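Local coordinates for protein 3',5'-cyclic-nucleotide phosphodiesterase 1 (Saccharomyces cerevisiae, PDB 4OJV) that belongs to the class-II phosphodiesterases of the metallo-hydrolase clan, forms a two-chain assembly and holds a pair of zinc ions, at residues H168-L173 with D177-R182; V65-F68 with R73-I76; P222-F227 with E254-E259; Y45-M50 with Y115-G120. One frame throughout, in Å; residues are numbered along the deposited sequence.

Contact 1 of 4, residues H168-L173 with D177-R182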
loop_
_atom_site.group_PDB
_atom_site.type_symbol
_atom_site.label_atom_id
_atom_site.label_comp_id
_atom_site.label_asym_id
_atom_site.label_seq_id
_atom_site.Cartn_x
_atom_site.Cartn_y
_atom_site.Cartn_z
ATOM N N HIS A 168 2.197 16.717 -7.272
ATOM C CA HIS A 168 2.281 15.369 -7.834
ATOM C C HIS A 168 1.338 14.357 -7.253
ATOM O O HIS A 168 1.183 13.290 -7.839
ATOM C CB HIS A 168 3.719 14.868 -7.792
ATOM C CG HIS A 168 4.647 15.697 -8.627
ATOM N ND1 HIS A 168 4.517 15.788 -9.968
ATOM C CD2 HIS A 168 5.735 16.471 -8.280
ATOM C CE1 HIS A 168 5.470 16.597 -10.450
ATOM N NE2 HIS A 168 6.218 17.017 -9.419
ATOM N N VAL A 169 0.694 14.676 -6.127
ATOM C CA VAL A 169 -0.203 13.723 -5.464
ATOM C C VAL A 169 -1.637 14.233 -5.442
ATOM O O VAL A 169 -2.510 13.642 -6.078
ATOM C CB VAL A 169 0.292 13.360 -4.043
ATOM C CG1 VAL A 169 -0.681 12.399 -3.372
ATOM C CG2 VAL A 169 1.677 12.733 -4.102
ATOM N N PHE A 170 -1.869 15.324 -4.712
ATOM C CA PHE A 170 -3.216 15.868 -4.574
ATOM C C PHE A 170 -3.487 16.800 -5.741
ATOM O O PHE A 170 -3.559 18.023 -5.587
ATOM C CB PHE A 170 -3.382 16.556 -3.221
ATOM C CG PHE A 170 -3.207 15.619 -2.066
ATOM C CD1 PHE A 170 -4.183 14.679 -1.763
ATOM C CD2 PHE A 170 -2.053 15.655 -1.295
ATOM C CE1 PHE A 170 -4.014 13.789 -0.708
ATOM C CE2 PHE A 170 -1.875 14.774 -0.242
ATOM C CZ PHE A 170 -2.859 13.850 0.060
ATOM N N ASN A 171 -3.611 16.200 -6.923
ATOM C CA ASN A 171 -3.586 16.957 -8.175
ATOM C C ASN A 171 -4.655 16.517 -9.171
ATOM O O ASN A 171 -4.575 16.844 -10.351
ATOM C CB ASN A 171 -2.190 16.890 -8.818
ATOM C CG ASN A 171 -1.805 15.478 -9.250
ATOM O OD1 ASN A 171 -2.608 14.553 -9.166
ATOM N ND2 ASN A 171 -0.586 15.320 -9.745
ATOM N N ASP A 172 -5.644 15.759 -8.696
ATOM C CA ASP A 172 -6.755 15.267 -9.516
ATOM C C ASP A 172 -6.360 14.249 -10.587
ATOM O O ASP A 172 -7.187 13.853 -11.410
ATOM C CB ASP A 172 -7.568 16.438 -10.092
ATOM C CG ASP A 172 -8.325 17.179 -9.018
ATOM O OD1 ASP A 172 -8.906 16.502 -8.143
ATOM O OD2 ASP A 172 -8.397 18.427 -9.063
ATOM N N LEU A 173 -5.119 13.775 -10.516
ATOM C CA LEU A 173 -4.599 12.778 -11.447
ATOM C C LEU A 173 -4.141 11.523 -10.682
ATOM O O LEU A 173 -4.658 10.428 -10.893
ATOM C CB LEU A 173 -3.464 13.381 -12.287
ATOM C CG LEU A 173 -3.822 14.623 -13.114
ATOM C CD1 LEU A 173 -2.573 15.354 -13.577
ATOM C CD2 LEU A 173 -4.716 14.277 -14.300
ATOM N N ASP A 177 -7.903 16.024 -5.555
ATOM C CA ASP A 177 -7.257 17.091 -4.811
ATOM C C ASP A 177 -8.120 17.490 -3.612
ATOM O O ASP A 177 -8.849 18.490 -3.629
ATOM C CB ASP A 177 -6.941 18.293 -5.704
ATOM C CG ASP A 177 -6.155 19.363 -4.972
ATOM O OD1 ASP A 177 -5.946 19.227 -3.739
ATOM O OD2 ASP A 177 -5.752 20.342 -5.643
ATOM N N LEU A 178 -8.006 16.708 -2.545
ATOM C CA LEU A 178 -8.814 16.921 -1.350
ATOM C C LEU A 178 -8.450 18.220 -0.664
ATOM O O LEU A 178 -9.267 18.763 0.073
ATOM C CB LEU A 178 -8.688 15.746 -0.378
ATOM C CG LEU A 178 -9.066 14.381 -0.957
ATOM C CD1 LEU A 178 -8.957 13.319 0.126
ATOM C CD2 LEU A 178 -10.453 14.386 -1.579
ATOM N N THR A 179 -7.253 18.743 -0.916
ATOM C CA THR A 179 -6.876 20.038 -0.336
ATOM C C THR A 179 -7.672 21.212 -0.923
ATOM O O THR A 179 -7.761 22.264 -0.295
ATOM C CB THR A 179 -5.365 20.332 -0.446
ATOM O OG1 THR A 179 -5.021 20.747 -1.777
ATOM C CG2 THR A 179 -4.542 19.107 -0.048
ATOM N N ALA A 180 -8.248 21.019 -2.111
ATOM C CA ALA A 180 -9.052 22.046 -2.787
ATOM C C ALA A 180 -10.508 22.073 -2.329
ATOM O O ALA A 180 -11.229 23.032 -2.628
ATOM C CB ALA A 180 -8.988 21.848 -4.295
ATOM N N GLU A 181 -10.953 21.026 -1.635
ATOM C CA GLU A 181 -12.334 20.951 -1.153
ATOM C C GLU A 181 -12.543 22.032 -0.092
ATOM O O GLU A 181 -11.702 22.220 0.784
ATOM C CB GLU A 181 -12.662 19.539 -0.629
ATOM C CG GLU A 181 -14.045 19.372 0.007
ATOM C CD GLU A 181 -15.177 19.304 -1.001
ATOM O OE1 GLU A 181 -15.437 20.312 -1.690
ATOM O OE2 GLU A 181 -15.829 18.242 -1.089
ATOM N N ARG A 182 -13.651 22.765 -0.199
ATOM C CA ARG A 182 -13.847 23.999 0.567
ATOM C C ARG A 182 -13.873 23.846 2.088
ATOM O O ARG A 182 -13.602 24.803 2.804
ATOM C CB ARG A 182 -15.131 24.699 0.114
ATOM C CG ARG A 182 -16.364 24.120 0.791
ATOM C CD ARG A 182 -17.665 24.637 0.242
ATOM N NE ARG A 182 -17.815 26.073 0.424
ATOM C CZ ARG A 182 -18.892 26.721 0.023
ATOM N NH1 ARG A 182 -19.878 26.043 -0.553
ATOM N NH2 ARG A 182 -18.978 28.026 0.194
HETATM O O HOH W 1 -5.764 19.596 -8.484
#
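The carboxylate of Asp177 sits directly against the backbone oxygen of Phe170: Asp177 CG is 3.0 Å from Phe170 O. Both carboxylate oxygens of Asp177 are close to Phe170 O, although all three atoms are acceptors and no bond joins them. The closeness of these acceptors is probably offset by donors that bind the carboxylate from elsewhere. With Asp177 CG anti to the backbone N (chi1 -175°), OD1 offers its syn lone pair to Thr179 OG1 at 2.6 Å, a hydroxyl that is also bonded to Gln166. Asp177 OD2 accepts a hydrogen bond from a water 2.9 Å away, and the same water donates to Asp172 OD2. Asp172 closes the turn by accepting Asp177 N at its OD1 (2.8 Å), the donor arriving from above the carboxylate plane. Next to this polar group, Phe170 CB rests 4.2 Å from Thr179 CG2, and the Phe170 side chain packs on Leu186, joining the chain just after helix 159-169 to strand 186-190. Asp172 also accepts the backbone N-H groups of Val217, Lys218 and Thr219 of the second subunit, tying this turn into the dimer interface. So many donors would be expected to stabilise both aspartates in the charged form despite their proximity.

Contact 2 of 4, residues V65-F68 with R73-I76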
loop_
_atom_site.group_PDB
_atom_site.type_symbol
_atom_site.label_atom_id
_atom_site.label_comp_id
_atom_site.label_asym_id
_atom_site.label_seq_id
_atom_site.Cartn_x
_atom_site.Cartn_y
_atom_site.Cartn_z
ATOM N N VAL A 65 6.609 -13.439 15.354
ATOM C CA VAL A 65 6.330 -12.365 14.399
ATOM C C VAL A 65 6.620 -12.829 12.968
ATOM O O VAL A 65 7.438 -13.720 12.753
ATOM C CB VAL A 65 7.120 -11.066 14.713
ATOM C CG1 VAL A 65 6.790 -10.545 16.106
ATOM C CG2 VAL A 65 8.622 -11.274 14.572
ATOM N N PRO A 66 5.964 -12.220 11.968
ATOM C CA PRO A 66 6.259 -12.635 10.588
ATOM C C PRO A 66 7.721 -12.423 10.196
ATOM O O PRO A 66 8.347 -11.454 10.656
ATOM C CB PRO A 66 5.357 -11.728 9.746
ATOM C CG PRO A 66 4.236 -11.371 10.667
ATOM C CD PRO A 66 4.868 -11.235 12.021
ATOM N N SER A 67 8.252 -13.337 9.378
ATOM C CA SER A 67 9.628 -13.252 8.899
ATOM C C SER A 67 9.723 -13.625 7.419
ATOM O O SER A 67 10.040 -12.776 6.584
ATOM C CB SER A 67 10.541 -14.146 9.747
ATOM O OG SER A 67 11.846 -14.184 9.218
ATOM N N PHE A 68 9.455 -14.898 7.109
ATOM C CA PHE A 68 9.414 -15.452 5.740
ATOM C C PHE A 68 10.775 -15.863 5.172
ATOM O O PHE A 68 10.926 -16.051 3.962
ATOM C CB PHE A 68 8.612 -14.557 4.776
ATOM C CG PHE A 68 7.228 -14.239 5.272
ATOM C CD1 PHE A 68 6.287 -15.250 5.462
ATOM C CD2 PHE A 68 6.873 -12.934 5.582
ATOM C CE1 PHE A 68 5.014 -14.960 5.937
ATOM C CE2 PHE A 68 5.596 -12.633 6.039
ATOM C CZ PHE A 68 4.668 -13.647 6.219
ATOM N N ARG A 73 7.581 -17.544 10.650
ATOM C CA ARG A 73 7.419 -16.764 11.870
ATOM C C ARG A 73 8.600 -17.015 12.800
ATOM O O ARG A 73 9.109 -18.136 12.879
ATOM C CB ARG A 73 6.103 -17.105 12.574
ATOM C CG ARG A 73 4.861 -16.658 11.810
ATOM C CD ARG A 73 3.585 -16.845 12.623
ATOM N NE ARG A 73 3.534 -18.140 13.301
ATOM C CZ ARG A 73 3.114 -19.278 12.752
ATOM N NH1 ARG A 73 2.698 -19.312 11.491
ATOM N NH2 ARG A 73 3.112 -20.392 13.472
ATOM N N GLU A 74 9.033 -15.969 13.498
ATOM C CA GLU A 74 10.187 -16.022 14.394
ATOM C C GLU A 74 9.882 -15.439 15.760
ATOM O O GLU A 74 9.119 -14.483 15.866
ATOM C CB GLU A 74 11.369 -15.247 13.807
ATOM C CG GLU A 74 12.005 -15.874 12.583
ATOM C CD GLU A 74 12.835 -17.103 12.883
ATOM O OE1 GLU A 74 12.956 -17.492 14.064
ATOM O OE2 GLU A 74 13.356 -17.675 11.913
ATOM N N PRO A 75 10.513 -15.982 16.811
ATOM C CA PRO A 75 10.385 -15.408 18.150
ATOM C C PRO A 75 10.677 -13.907 18.187
ATOM O O PRO A 75 11.703 -13.449 17.677
ATOM C CB PRO A 75 11.420 -16.195 18.959
ATOM C CG PRO A 75 11.427 -17.537 18.304
ATOM C CD PRO A 75 11.279 -17.248 16.831
ATOM N N ILE A 76 9.772 -13.156 18.813
ATOM C CA ILE A 76 9.910 -11.708 18.909
ATOM C C ILE A 76 11.244 -11.278 19.523
ATOM O O ILE A 76 11.885 -10.330 19.066
ATOM C CB ILE A 76 8.724 -11.070 19.677
ATOM C CG1 ILE A 76 8.836 -9.542 19.638
ATOM C CG2 ILE A 76 8.630 -11.584 21.114
ATOM C CD1 ILE A 76 7.678 -8.804 20.265
HETATM O O HOH W 2 13.391 -16.438 9.541
#
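Val65 and Ile76 meet at about a right angle, with Val65 CG1 4.1 Å from Ile76 CB. Val65 keeps CG1 anti to its own carbonyl carbon (chi1 -59°), which sends that methyl toward Ile76 while CG2 packs against Glu74 O. A beta-branched residue suits a strand, and here its two methyls meet different partners; His365 of strand 365-368 touches both Val65 and Ile76. Beyond them, Ser67 and Glu74 meet through carbon, Ser67 CB lying 3.6 Å from Glu74 CG. The Glu74 chain bends at chi2 (-73°), and a water links its polar end to the serine, donating to Ser67 OG at 2.8 Å and to Glu74 OE2 at 2.7 Å. Both polar ends have further partners: Asp335 binds Ser67 OG, and His71, in the connecting loop, binds Glu74 OE2. Arg73 turns the other way; its CB lies 3.6 Å from Val65 O, but its guanidinium group leads off from the contact. Between the side chains, Val65 and Glu74 form an antiparallel hydrogen-bonded pair: Val65 N donates to Glu74 O at 2.8 Å and Glu74 N to Val65 O at 2.9 Å. Pro66 faces Arg73 as a non-hydrogen-bonded pair, a position where a residue lacking N-H costs no bond to the partner strand. The arrangement is that of a two-stranded beta hairpin, strands 64-66 and 73-75 joined by a short loop.

Contact 3 of 4, residues P222-F227 with E254-E259; sequences PVYSTF and ESLLEE
Tyr224 and Phe227, on strand 222-232, reach Leu256 and Leu257 at the start of helix 256-267. This helix is the connection of a beta-alpha-beta crossover between the parallel neighbours 238-242 and 273-279, in a mixed sheet of the metallo-hydrolase fold, and here it packs on the adjoining antiparallel strand. Tyr224 is the first residue along the strand to make contact. Its CB is not aimed at the helix, but the ring extends far enough for CE1 to come within 4.4 Å of Leu256 CD1, a loose apolar touch. An aromatic suits the place because it can serve two neighbours of different character: besides the leucine, the ring has a cation-pi interaction with Lys210. The next two residues face opposite sides of the sheet and do not meet the helix segment: Ser225 packs on the zinc ligand His128, while Thr226 OG1 bonds to Thr127 O, so the strand also lies beside the metal site. Phe227 then makes the tighter contact. Buried and directed at the helix, it also packs edge-to-face with Phe260, one turn further on from Leu256. Polar bonds hold the helix start and the residues leading into it: Asp248 accepts Leu257 N, and His212 bonds to Glu254 O. Phe227 and Leu257 cross at about a right angle, and a single methyl, Leu257 CD2, lies 3.6 Å from Phe227 CE2 and 3.7 Å from Phe227 CZ.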
loop_
_atom_site.group_PDB
_atom_site.type_symbol
_atom_site.label_atom_id
_atom_site.label_comp_id
_atom_site.label_asym_id
_atom_site.label_seq_id
_atom_site.Cartn_x
_atom_site.Cartn_y
_atom_site.Cartn_z
ATOM N N PRO A 222 19.620 16.484 -5.907
ATOM C CA PRO A 222 19.588 15.931 -4.548
ATOM C C PRO A 222 18.158 15.577 -4.156
ATOM O O PRO A 222 17.242 16.353 -4.411
ATOM C CB PRO A 222 20.115 17.082 -3.676
ATOM C CG PRO A 222 20.820 18.004 -4.611
ATOM C CD PRO A 222 20.137 17.865 -5.941
ATOM N N VAL A 223 17.981 14.396 -3.564
ATOM C CA VAL A 223 16.697 13.945 -3.025
ATOM C C VAL A 223 16.798 14.115 -1.522
ATOM O O VAL A 223 17.625 13.477 -0.884
ATOM C CB VAL A 223 16.425 12.465 -3.388
ATOM C CG1 VAL A 223 15.188 11.933 -2.666
ATOM C CG2 VAL A 223 16.286 12.313 -4.901
ATOM N N TYR A 224 15.961 14.979 -0.959
ATOM C CA TYR A 224 16.037 15.281 0.464
ATOM C C TYR A 224 15.065 14.466 1.299
ATOM O O TYR A 224 14.049 13.955 0.814
ATOM C CB TYR A 224 15.796 16.770 0.710
ATOM C CG TYR A 224 16.872 17.640 0.113
ATOM C CD1 TYR A 224 18.181 17.564 0.569
ATOM C CD2 TYR A 224 16.574 18.544 -0.911
ATOM C CE1 TYR A 224 19.178 18.370 0.019
ATOM C CE2 TYR A 224 17.560 19.353 -1.467
ATOM C CZ TYR A 224 18.852 19.253 -0.999
ATOM O OH TYR A 224 19.831 20.051 -1.552
ATOM N N SER A 225 15.404 14.364 2.574
ATOM C CA SER A 225 14.542 13.744 3.555
ATOM C C SER A 225 14.569 14.598 4.825
ATOM O O SER A 225 15.123 15.711 4.817
ATOM C CB SER A 225 15.003 12.305 3.780
ATOM O OG SER A 225 14.159 11.584 4.661
ATOM N N THR A 226 13.962 14.099 5.904
ATOM C CA THR A 226 13.800 14.885 7.123
ATOM C C THR A 226 14.001 13.995 8.332
ATOM O O THR A 226 13.577 12.836 8.332
ATOM C CB THR A 226 12.369 15.468 7.205
ATOM O OG1 THR A 226 11.977 15.996 5.932
ATOM C CG2 THR A 226 12.243 16.561 8.272
ATOM N N PHE A 227 14.649 14.553 9.354
ATOM C CA PHE A 227 14.654 13.995 10.701
ATOM C C PHE A 227 13.770 14.894 11.564
ATOM O O PHE A 227 13.858 16.128 11.480
ATOM C CB PHE A 227 16.061 14.050 11.290
ATOM C CG PHE A 227 17.016 12.971 10.810
ATOM C CD1 PHE A 227 16.738 12.109 9.744
ATOM C CD2 PHE A 227 18.252 12.852 11.443
ATOM C CE1 PHE A 227 17.664 11.146 9.353
ATOM C CE2 PHE A 227 19.176 11.900 11.052
ATOM C CZ PHE A 227 18.885 11.044 10.007
ATOM N N GLU A 254 26.520 19.868 1.713
ATOM C CA GLU A 254 26.389 20.327 3.091
ATOM C C GLU A 254 26.421 19.144 4.056
ATOM O O GLU A 254 25.836 18.092 3.774
ATOM C CB GLU A 254 25.062 21.076 3.230
ATOM C CG GLU A 254 24.979 22.083 4.363
ATOM C CD GLU A 254 23.739 22.961 4.280
ATOM O OE1 GLU A 254 23.362 23.548 5.317
ATOM O OE2 GLU A 254 23.135 23.070 3.187
ATOM N N SER A 255 27.109 19.311 5.183
ATOM C CA SER A 255 27.180 18.274 6.212
ATOM C C SER A 255 25.919 18.323 7.070
ATOM O O SER A 255 25.960 18.678 8.249
ATOM C CB SER A 255 28.432 18.442 7.084
ATOM O OG SER A 255 29.614 18.342 6.310
ATOM N N LEU A 256 24.795 17.961 6.456
ATOM C CA LEU A 256 23.492 17.997 7.110
ATOM C C LEU A 256 23.426 17.111 8.347
ATOM O O LEU A 256 22.861 17.520 9.361
ATOM C CB LEU A 256 22.386 17.626 6.122
ATOM C CG LEU A 256 22.139 18.604 4.964
ATOM C CD1 LEU A 256 21.085 18.067 4.011
ATOM C CD2 LEU A 256 21.747 19.990 5.460
ATOM N N LEU A 257 24.014 15.918 8.277
ATOM C CA LEU A 257 24.044 15.032 9.439
ATOM C C LEU A 257 24.900 15.583 10.579
ATOM O O LEU A 257 24.492 15.515 11.730
ATOM C CB LEU A 257 24.464 13.613 9.052
ATOM C CG LEU A 257 23.354 12.824 8.343
ATOM C CD1 LEU A 257 23.923 11.602 7.647
ATOM C CD2 LEU A 257 22.235 12.425 9.301
ATOM N N GLU A 258 26.069 16.140 10.260
ATOM C CA GLU A 258 26.891 16.785 11.280
ATOM C C GLU A 258 26.127 17.912 11.976
ATOM O O GLU A 258 26.176 18.018 13.199
ATOM C CB GLU A 258 28.205 17.292 10.683
ATOM C CG GLU A 258 29.236 17.740 11.712
ATOM C CD GLU A 258 30.591 18.018 11.090
ATOM O OE1 GLU A 258 30.650 18.728 10.059
ATOM O OE2 GLU A 258 31.600 17.525 11.635
ATOM N N GLU A 259 25.422 18.735 11.200
ATOM C CA GLU A 259 24.564 19.782 11.755
ATOM C C GLU A 259 23.535 19.177 12.709
ATOM O O GLU A 259 23.308 19.691 13.807
ATOM C CB GLU A 259 23.840 20.551 10.648
ATOM C CG GLU A 259 24.732 21.397 9.754
ATOM C CD GLU A 259 23.956 22.095 8.654
ATOM O OE1 GLU A 259 22.757 22.388 8.853
ATOM O OE2 GLU A 259 24.550 22.356 7.588
#

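Contact 4 of 4, residues Y45-M50 with Y115-G120; sequences YQLREM and YEVFQG
Leu47 holds CG anti to its carbonyl carbon (chi1 -71°), while Phe118 sets its ring anti to the backbone N (chi1 -170°), which brings the side chains together at about a right angle. Leu47 CD1 approaches the edge of the phenyl ring, near its plane, and stands 3.7 Å from Phe118 CD1. The other leucine branch is used too: Leu47 CD2 lies 4.2 Å from Val117 CG1. A forked side chain can thus engage two consecutive residues of the facing helix, and all three residues are buried. Helices 44-53 and 110-119 both lie in the long excursion of the chain between strand 35-38 and its parallel neighbour 121-125, which also includes the hairpin 64-66/73-75 and edge strand 86-88. Where the second helix runs into strand 121-125, Gly120 shares a backbone hydrogen bond with Leu35. Compact Val117 is directed at the other helix; the closest CA approach of the two segments, Leu47 to Phe118, is 7.7 Å. The larger Phe118 can reach further, touching Met44 on helix 44-53 and forming a cation-pi interaction with Lys153. Arg48, next after Leu47, packs on Thr110, Met111 and Thr114 of helix 110-119 and on Phe68 of the second subunit.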
loop_
_atom_site.group_PDB
_atom_site.type_symbol
_atom_site.label_atom_id
_atom_site.label_comp_id
_atom_site.label_asym_id
_atom_site.label_seq_id
_atom_site.Cartn_x
_atom_site.Cartn_y
_atom_site.Cartn_z
ATOM N N TYR A 45 -5.396 0.133 7.654
ATOM C CA TYR A 45 -5.364 -1.315 7.521
ATOM C C TYR A 45 -4.626 -1.930 8.701
ATOM O O TYR A 45 -5.055 -2.942 9.275
ATOM C CB TYR A 45 -4.718 -1.706 6.184
ATOM C CG TYR A 45 -4.881 -3.153 5.800
ATOM C CD1 TYR A 45 -4.118 -4.141 6.419
ATOM C CD2 TYR A 45 -5.781 -3.537 4.807
ATOM C CE1 TYR A 45 -4.248 -5.479 6.066
ATOM C CE2 TYR A 45 -5.917 -4.868 4.446
ATOM C CZ TYR A 45 -5.151 -5.831 5.079
ATOM O OH TYR A 45 -5.281 -7.154 4.720
ATOM N N GLN A 46 -3.512 -1.312 9.074
ATOM C CA GLN A 46 -2.705 -1.849 10.149
ATOM C C GLN A 46 -3.330 -1.618 11.524
ATOM O O GLN A 46 -3.267 -2.499 12.390
ATOM C CB GLN A 46 -1.282 -1.290 10.080
ATOM C CG GLN A 46 -0.283 -1.946 11.036
ATOM C CD GLN A 46 -0.315 -3.474 11.063
ATOM O OE1 GLN A 46 -0.420 -4.138 10.029
ATOM N NE2 GLN A 46 -0.218 -4.038 12.262
ATOM N N LEU A 47 -3.959 -0.464 11.722
ATOM C CA LEU A 47 -4.728 -0.231 12.941
ATOM C C LEU A 47 -5.790 -1.310 13.119
ATOM O O LEU A 47 -5.959 -1.849 14.219
ATOM C CB LEU A 47 -5.366 1.153 12.927
ATOM C CG LEU A 47 -4.377 2.306 13.104
ATOM C CD1 LEU A 47 -5.026 3.632 12.750
ATOM C CD2 LEU A 47 -3.805 2.348 14.515
ATOM N N ARG A 48 -6.478 -1.649 12.036
ATOM C CA ARG A 48 -7.503 -2.686 12.095
ATOM C C ARG A 48 -6.919 -4.038 12.518
ATOM O O ARG A 48 -7.509 -4.738 13.350
ATOM C CB ARG A 48 -8.201 -2.818 10.750
ATOM C CG ARG A 48 -9.430 -3.717 10.785
ATOM C CD ARG A 48 -10.155 -3.694 9.459
ATOM N NE ARG A 48 -9.321 -4.257 8.403
ATOM C CZ ARG A 48 -9.623 -4.265 7.108
ATOM N NH1 ARG A 48 -10.756 -3.732 6.665
ATOM N NH2 ARG A 48 -8.778 -4.811 6.245
ATOM N N GLU A 49 -5.770 -4.402 11.949
ATOM C CA GLU A 49 -5.099 -5.654 12.303
ATOM C C GLU A 49 -4.781 -5.706 13.783
ATOM O O GLU A 49 -4.964 -6.738 14.435
ATOM C CB GLU A 49 -3.804 -5.809 11.505
ATOM C CG GLU A 49 -3.994 -6.230 10.056
ATOM C CD GLU A 49 -4.762 -7.531 9.906
ATOM O OE1 GLU A 49 -4.401 -8.539 10.560
ATOM O OE2 GLU A 49 -5.725 -7.547 9.121
ATOM N N MET A 50 -4.306 -4.582 14.312
ATOM C CA MET A 50 -3.897 -4.513 15.703
ATOM C C MET A 50 -5.105 -4.582 16.624
ATOM O O MET A 50 -4.999 -5.128 17.720
ATOM C CB MET A 50 -3.049 -3.263 15.958
ATOM C CG MET A 50 -1.730 -3.270 15.191
ATOM S SD MET A 50 -0.703 -1.809 15.439
ATOM C CE MET A 50 -0.333 -1.995 17.172
ATOM N N TYR A 115 -12.303 3.029 11.991
ATOM C CA TYR A 115 -12.671 4.409 11.666
ATOM C C TYR A 115 -12.544 5.345 12.874
ATOM O O TYR A 115 -12.008 6.441 12.754
ATOM C CB TYR A 115 -14.091 4.493 11.100
ATOM C CG TYR A 115 -14.215 4.214 9.614
ATOM C CD1 TYR A 115 -14.050 5.236 8.681
ATOM C CD2 TYR A 115 -14.516 2.937 9.141
ATOM C CE1 TYR A 115 -14.174 4.989 7.313
ATOM C CE2 TYR A 115 -14.652 2.684 7.782
ATOM C CZ TYR A 115 -14.480 3.714 6.874
ATOM O OH TYR A 115 -14.613 3.444 5.528
ATOM N N GLU A 116 -13.018 4.910 14.039
ATOM C CA GLU A 116 -12.981 5.758 15.230
ATOM C C GLU A 116 -11.544 6.078 15.664
ATOM O O GLU A 116 -11.199 7.237 15.894
ATOM C CB GLU A 116 -13.789 5.116 16.360
ATOM C CG GLU A 116 -15.287 5.138 16.115
ATOM C CD GLU A 116 -16.089 4.502 17.230
ATOM O OE1 GLU A 116 -17.232 4.087 16.951
ATOM O OE2 GLU A 116 -15.586 4.424 18.371
ATOM N N VAL A 117 -10.700 5.053 15.778
ATOM C CA VAL A 117 -9.303 5.295 16.161
ATOM C C VAL A 117 -8.650 6.202 15.131
ATOM O O VAL A 117 -7.939 7.150 15.478
ATOM C CB VAL A 117 -8.491 3.985 16.294
ATOM C CG1 VAL A 117 -7.006 4.270 16.505
ATOM C CG2 VAL A 117 -9.028 3.136 17.433
ATOM N N PHE A 118 -8.901 5.918 13.854
ATOM C CA PHE A 118 -8.235 6.641 12.799
ATOM C C PHE A 118 -8.633 8.121 12.706
ATOM O O PHE A 118 -7.813 8.976 12.332
ATOM C CB PHE A 118 -8.415 5.918 11.472
ATOM C CG PHE A 118 -7.567 6.469 10.400
ATOM C CD1 PHE A 118 -6.178 6.365 10.460
ATOM C CD2 PHE A 118 -8.147 7.149 9.341
ATOM C CE1 PHE A 118 -5.377 6.903 9.462
ATOM C CE2 PHE A 118 -7.350 7.677 8.325
ATOM C CZ PHE A 118 -5.969 7.561 8.393
ATOM N N GLN A 119 -9.868 8.437 13.098
ATOM C CA GLN A 119 -10.278 9.842 13.120
ATOM C C GLN A 119 -9.409 10.686 14.063
ATOM O O GLN A 119 -9.268 11.884 13.865
ATOM C CB GLN A 119 -11.779 9.987 13.419
ATOM C CG GLN A 119 -12.210 9.928 14.875
ATOM C CD GLN A 119 -13.613 10.484 15.091
ATOM O OE1 GLN A 119 -14.168 11.178 14.230
ATOM N NE2 GLN A 119 -14.190 10.185 16.247
ATOM N N GLY A 120 -8.806 10.042 15.060
ATOM C CA GLY A 120 -7.928 10.716 16.000
ATOM C C GLY A 120 -6.568 11.102 15.453
ATOM O O GLY A 120 -5.881 11.920 16.064
#

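In the fold
Contacts 3 and 4 are buried, purely apolar and small, each packing leucine side chains of a helix against an aromatic ring, from a strand in contact 3 and from a second helix in contact 4. They lie on opposite sides of the chain's centre, their own centres about 32 Å apart. Contacts 1 and 2 stand further out, link residues close in sequence and rely on polar groups, with a water in each. Backbone pairing dominates the partly buried hairpin of contact 2, carboxylates the buried turn of contact 1. Contacts 2 and 4 hold successive elements, helix 44-53 and strand 64-66. The second subunit ties them further, since Phe68 of one chain packs on Arg48 of the other.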